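Local coordinates for UPF0434 family protein (Haloferax volcanii, PDB 6F5Z), which probably acts as the Trm112-type activator subunit of methyltransferases, here in complex with the putative methyltransferase Hvo_0019, at residues S16-E21 and G33-V39; G41-P45 and P55-R59. Numbering follows the deposited sequence.

Contact 1: residues S16-E21 and G33-V39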
loop_
_atom_site.group_PDB
_atom_site.type_symbol
_atom_site.label_atom_id
_atom_site.label_comp_id
_atom_site.label_asym_id
_atom_site.label_seq_id
_atom_site.Cartn_x
_atom_site.Cartn_y
_atom_site.Cartn_z
ATOM N N SER C 16 -3.431 -31.681 0.508
ATOM C CA SER C 16 -4.484 -32.517 1.045
ATOM C C SER C 16 -4.541 -32.417 2.571
ATOM O O SER C 16 -3.653 -31.859 3.226
ATOM C CB SER C 16 -4.280 -33.962 0.593
ATOM O OG SER C 16 -2.982 -34.389 0.955
ATOM N N GLU C 17 -5.598 -32.979 3.138
ATOM C CA GLU C 17 -5.832 -32.957 4.568
ATOM C C GLU C 17 -4.770 -33.750 5.327
ATOM O O GLU C 17 -4.287 -34.774 4.830
ATOM C CB GLU C 17 -7.236 -33.575 4.829
ATOM C CG GLU C 17 -7.803 -33.345 6.223
ATOM C CD GLU C 17 -8.202 -31.927 6.609
ATOM O OE1 GLU C 17 -8.358 -31.679 7.827
ATOM O OE2 GLU C 17 -8.370 -31.070 5.710
ATOM N N LEU C 18 -4.435 -33.274 6.550
ATOM C CA LEU C 18 -3.538 -33.969 7.465
ATOM C C LEU C 18 -4.366 -34.539 8.604
ATOM O O LEU C 18 -5.311 -33.905 9.091
ATOM C CB LEU C 18 -2.506 -33.002 8.090
ATOM C CG LEU C 18 -1.558 -32.387 7.064
ATOM C CD1 LEU C 18 -0.965 -31.063 7.628
ATOM C CD2 LEU C 18 -0.416 -33.345 6.679
ATOM N N GLU C 19 -3.955 -35.695 9.089
ATOM C CA GLU C 19 -4.534 -36.327 10.265
ATOM C C GLU C 19 -3.582 -35.987 11.415
ATOM O O GLU C 19 -2.387 -36.203 11.299
ATOM C CB GLU C 19 -4.569 -37.862 10.048
ATOM C CG GLU C 19 -4.999 -38.693 11.248
ATOM C CD GLU C 19 -4.497 -40.131 11.271
ATOM O OE1 GLU C 19 -4.324 -40.675 12.385
ATOM O OE2 GLU C 19 -4.264 -40.708 10.182
ATOM N N LEU C 20 -4.130 -35.536 12.538
ATOM C CA LEU C 20 -3.331 -35.258 13.725
ATOM C C LEU C 20 -3.332 -36.455 14.663
ATOM O O LEU C 20 -4.416 -36.967 15.018
ATOM C CB LEU C 20 -3.898 -34.021 14.462
ATOM C CG LEU C 20 -3.289 -33.684 15.830
ATOM C CD1 LEU C 20 -1.812 -33.260 15.686
ATOM C CD2 LEU C 20 -4.081 -32.625 16.518
ATOM N N GLU C 21 -2.131 -36.849 15.108
ATOM C CA GLU C 21 -1.911 -37.829 16.166
ATOM C C GLU C 21 -1.221 -37.062 17.304
ATOM O O GLU C 21 -0.218 -36.360 17.072
ATOM C CB GLU C 21 -1.012 -38.982 15.725
ATOM C CG GLU C 21 -1.654 -39.885 14.694
ATOM C CD GLU C 21 -0.860 -41.153 14.430
ATOM O OE1 GLU C 21 0.308 -41.241 14.880
ATOM O OE2 GLU C 21 -1.386 -42.028 13.704
ATOM N N GLY C 33 3.690 -35.060 18.734
ATOM C CA GLY C 33 2.717 -35.722 17.892
ATOM C C GLY C 33 3.170 -35.670 16.455
ATOM O O GLY C 33 4.364 -35.511 16.186
ATOM N N ARG C 34 2.220 -35.844 15.553
ATOM C CA ARG C 34 2.566 -35.793 14.149
ATOM C C ARG C 34 1.330 -35.473 13.333
ATOM O O ARG C 34 0.206 -35.720 13.765
ATOM C CB ARG C 34 3.224 -37.107 13.679
ATOM C CG ARG C 34 2.316 -38.314 13.819
ATOM C CD ARG C 34 3.086 -39.645 13.984
ATOM N NE ARG C 34 4.053 -39.528 15.070
ATOM C CZ ARG C 34 3.743 -39.611 16.369
ATOM N NH1 ARG C 34 2.516 -39.953 16.749
ATOM N NH2 ARG C 34 4.666 -39.381 17.289
ATOM N N LEU C 35 1.561 -34.938 12.136
ATOM C CA LEU C 35 0.539 -34.634 11.158
ATOM C C LEU C 35 0.804 -35.578 9.994
ATOM O O LEU C 35 1.928 -35.611 9.489
ATOM C CB LEU C 35 0.692 -33.153 10.716
ATOM C CG LEU C 35 0.183 -32.190 11.781
ATOM C CD1 LEU C 35 0.756 -30.762 11.565
ATOM C CD2 LEU C 35 -1.349 -32.121 11.786
ATOM N N ILE C 36 -0.179 -36.391 9.630
ATOM C CA ILE C 36 0.022 -37.407 8.602
ATOM C C ILE C 36 -0.793 -37.116 7.373
ATOM O O ILE C 36 -1.993 -36.903 7.471
ATOM C CB ILE C 36 -0.318 -38.805 9.180
ATOM C CG1 ILE C 36 0.516 -39.112 10.444
ATOM C CG2 ILE C 36 -0.088 -39.893 8.099
ATOM C CD1 ILE C 36 0.107 -40.367 11.204
ATOM N N GLY C 37 -0.123 -37.086 6.217
ATOM C CA GLY C 37 -0.803 -36.856 4.957
ATOM C C GLY C 37 -1.814 -37.958 4.670
ATOM O O GLY C 37 -1.424 -39.122 4.572
ATOM N N THR C 38 -3.098 -37.602 4.549
ATOM C CA THR C 38 -4.186 -38.572 4.281
ATOM C C THR C 38 -4.089 -39.187 2.877
ATOM O O THR C 38 -4.772 -40.196 2.614
ATOM C CB THR C 38 -5.556 -37.910 4.472
ATOM O OG1 THR C 38 -5.652 -36.809 3.586
ATOM C CG2 THR C 38 -5.828 -37.482 5.954
ATOM N N VAL C 39 -3.319 -38.562 1.967
ATOM C CA VAL C 39 -3.152 -39.057 0.597
ATOM C C VAL C 39 -1.740 -39.536 0.377
ATOM O O VAL C 39 -1.529 -40.631 -0.173
ATOM C CB VAL C 39 -3.537 -37.944 -0.418
ATOM C CG1 VAL C 39 -3.301 -38.383 -1.862
ATOM C CG2 VAL C 39 -4.981 -37.486 -0.232
HETATM O O HOH W 1 -1.516 -36.226 2.055
#

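Contact 2: residues G41-P45 and P55-R59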
loop_
_atom_site.group_PDB
_atom_site.type_symbol
_atom_site.label_atom_id
_atom_site.label_comp_id
_atom_site.label_asym_id
_atom_site.label_seq_id
_atom_site.Cartn_x
_atom_site.Cartn_y
_atom_site.Cartn_z
ATOM N N GLY C 41 0.642 -40.142 2.732
ATOM C CA GLY C 41 1.095 -40.937 3.874
ATOM C C GLY C 41 2.335 -40.337 4.528
ATOM O O GLY C 41 2.911 -40.940 5.442
ATOM N N GLU C 42 2.762 -39.124 4.085
ATOM C CA GLU C 42 3.969 -38.515 4.664
ATOM C C GLU C 42 3.695 -38.094 6.126
ATOM O O GLU C 42 2.592 -37.678 6.473
ATOM C CB GLU C 42 4.455 -37.319 3.817
ATOM C CG GLU C 42 4.952 -37.734 2.435
ATOM C CD GLU C 42 6.166 -38.645 2.317
ATOM O OE1 GLU C 42 6.915 -38.812 3.308
ATOM O OE2 GLU C 42 6.386 -39.163 1.195
ATOM N N VAL C 43 4.694 -38.285 6.985
ATOM C CA VAL C 43 4.596 -37.998 8.412
ATOM C C VAL C 43 5.385 -36.725 8.701
ATOM O O VAL C 43 6.592 -36.701 8.477
ATOM C CB VAL C 43 5.093 -39.192 9.272
ATOM C CG1 VAL C 43 5.024 -38.841 10.773
ATOM C CG2 VAL C 43 4.275 -40.461 8.973
ATOM N N TYR C 44 4.704 -35.699 9.217
ATOM C CA TYR C 44 5.289 -34.392 9.562
ATOM C C TYR C 44 5.297 -34.316 11.085
ATOM O O TYR C 44 4.228 -34.197 11.706
ATOM C CB TYR C 44 4.463 -33.278 8.920
ATOM C CG TYR C 44 4.450 -33.426 7.410
ATOM C CD1 TYR C 44 5.555 -33.054 6.646
ATOM C CD2 TYR C 44 3.327 -33.912 6.742
ATOM C CE1 TYR C 44 5.558 -33.193 5.263
ATOM C CE2 TYR C 44 3.308 -34.024 5.348
ATOM C CZ TYR C 44 4.432 -33.665 4.614
ATOM O OH TYR C 44 4.487 -33.766 3.233
ATOM N N PRO C 45 6.472 -34.433 11.726
ATOM C CA PRO C 45 6.477 -34.492 13.197
ATOM C C PRO C 45 6.216 -33.160 13.850
ATOM O O PRO C 45 6.607 -32.127 13.315
ATOM C CB PRO C 45 7.883 -34.991 13.519
ATOM C CG PRO C 45 8.736 -34.416 12.394
ATOM C CD PRO C 45 7.833 -34.504 11.161
ATOM N N PRO C 55 8.913 -30.524 2.992
ATOM C CA PRO C 55 8.714 -31.726 2.163
ATOM C C PRO C 55 9.691 -32.811 2.591
ATOM O O PRO C 55 10.786 -32.498 3.071
ATOM C CB PRO C 55 9.079 -31.240 0.757
ATOM C CG PRO C 55 8.852 -29.812 0.784
ATOM C CD PRO C 55 9.245 -29.353 2.154
ATOM N N PRO C 56 9.289 -34.098 2.524
ATOM C CA PRO C 56 10.178 -35.184 2.994
ATOM C C PRO C 56 11.604 -35.187 2.423
ATOM O O PRO C 56 12.539 -35.532 3.158
ATOM C CB PRO C 56 9.404 -36.468 2.618
ATOM C CG PRO C 56 8.361 -36.023 1.616
ATOM C CD PRO C 56 7.998 -34.626 2.033
ATOM N N ASP C 57 11.789 -34.759 1.153
ATOM C CA ASP C 57 13.120 -34.702 0.519
ATOM C C ASP C 57 14.108 -33.731 1.213
ATOM O O ASP C 57 15.322 -33.877 1.043
ATOM C CB ASP C 57 12.997 -34.356 -0.976
ATOM C CG ASP C 57 12.403 -35.465 -1.836
ATOM O OD1 ASP C 57 12.434 -36.640 -1.402
ATOM O OD2 ASP C 57 11.915 -35.158 -2.946
ATOM N N MET C 58 13.586 -32.774 2.016
ATOM C CA MET C 58 14.367 -31.777 2.765
ATOM C C MET C 58 14.588 -32.118 4.250
ATOM O O MET C 58 15.125 -31.287 5.002
ATOM C CB MET C 58 13.693 -30.411 2.647
ATOM C CG MET C 58 13.734 -29.876 1.257
ATOM S SD MET C 58 12.915 -28.280 1.200
ATOM C CE MET C 58 12.838 -28.057 -0.606
ATOM N N ARG C 59 14.161 -33.321 4.678
ATOM C CA ARG C 59 14.303 -33.794 6.058
ATOM C C ARG C 59 15.142 -35.058 6.113
ATOM O O ARG C 59 15.039 -35.883 5.212
ATOM C CB ARG C 59 12.932 -34.044 6.695
ATOM C CG ARG C 59 12.142 -32.769 6.958
ATOM C CD ARG C 59 10.910 -33.024 7.798
ATOM N NE ARG C 59 9.780 -33.496 7.000
ATOM C CZ ARG C 59 9.260 -34.717 7.091
ATOM N NH1 ARG C 59 9.743 -35.587 7.967
ATOM N NH2 ARG C 59 8.242 -35.069 6.321
HETATM O O HOH W 2 8.674 -38.199 9.778
#

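Contact 1: residues S16-E21 and G33-V39
E21, L35 and I36 lose the most surface where strands 18-21 and 33-37 pair in antiparallel fashion, their axes 4.3 Å apart at closest. E21 closes one end of the ladder. Its backbone exchanges two hydrogen bonds with R34 (E21 N to R34 O and R34 N to E21 O, both 2.9 Å), and its carboxylate OE1 meets R34 NH1 at 3.2 Å in a salt bridge; R34 NH2 also forms a salt bridge with D23. I36 forms the next hydrogen-bonded pair, with E19 (E19 N to I36 O and I36 N to E19 O, both 2.8 Å), and shares a face with E19, E21 and R34, its CD1 3.4 Å from E21 OE2. L35 projects from the other face, where its CD2 touches L18 CB at 4.0 Å and L20 CD1 at 4.1 Å. Beyond the strands, E17 O receives both T38 N (3.1 Å) and T38 OG1 (2.7 Å), while a water links S16 OG, also hydrogen-bonded to D14, to V39 N. The antiparallel pair is thus two-sided: leucines meet Y44 and I46 of strand 43-47 on one face, and E19, E21 and R34 flank I36 on the other, more polar one.

Contact 2: residues G41-P45 and P55-R59
The C-terminal segment begins with P55, which points away from strand 43-45 and packs on D93 of the 24-sterol C-methyltransferase chain. P56 turns back toward the strand. Its CB lies 3.5 Å from E42 OE1, and its CD sits 3.8 Å from Y44 OH and 4.3 Å from Y44 CE1, so the pyrrolidine ring rests against the tyrosine, whose hydroxyl is held by D11. From P56 to M58 the chain makes a short 3-10 turn, with M58 N bonded to P55 O at 3.0 Å and R59 N to P56 O at 3.1 Å. D57 and M58 stay clear of the strand. The turn brings R59 back to it. Its guanidinium reaches V43, Y44 and P45: NH2 gives a weak hydrogen bond to V43 O (3.2 Å) and lies 3.4 Å from Y44 CD1, while P45 CD covers one face of the group, 3.9 Å from NH1. A water donates to V43 O and accepts a weak bond from NH1, and NE is bonded to L54 O. The contact joins the tail after strand 50-51 to strand 43-47 of the antiparallel sheet, in a family related to the zinc beta-ribbons. Burying just 246 Å², it combines apolar packing, one weak hydrogen bond and a water bridge, consistent with a loosely held tail, while P55 and M58 meet the partner enzyme.

Contact 1 comes first along the chain: strand 18-22 leads into the small two-stranded excursion 24-26/29-31, and the return along 33-37 closes that loop. Only after V39 does contact 2 open, so the two lie in series, neither crossing nor enclosing the other. Strand 43-47 then runs antiparallel to 33-37. Y44 N meets L35 O at 2.8 Å, a probable hydrogen bond. G37 N likewise meets E42 O at 2.8 Å, and L18 CD2 packs on Y44 CD2 at 3.8 Å. After strand 50-51 the C-terminal tail folds back, closing the second loop. Together the contacts connect the edge strand, two central strands and the tail beside the methyltransferase.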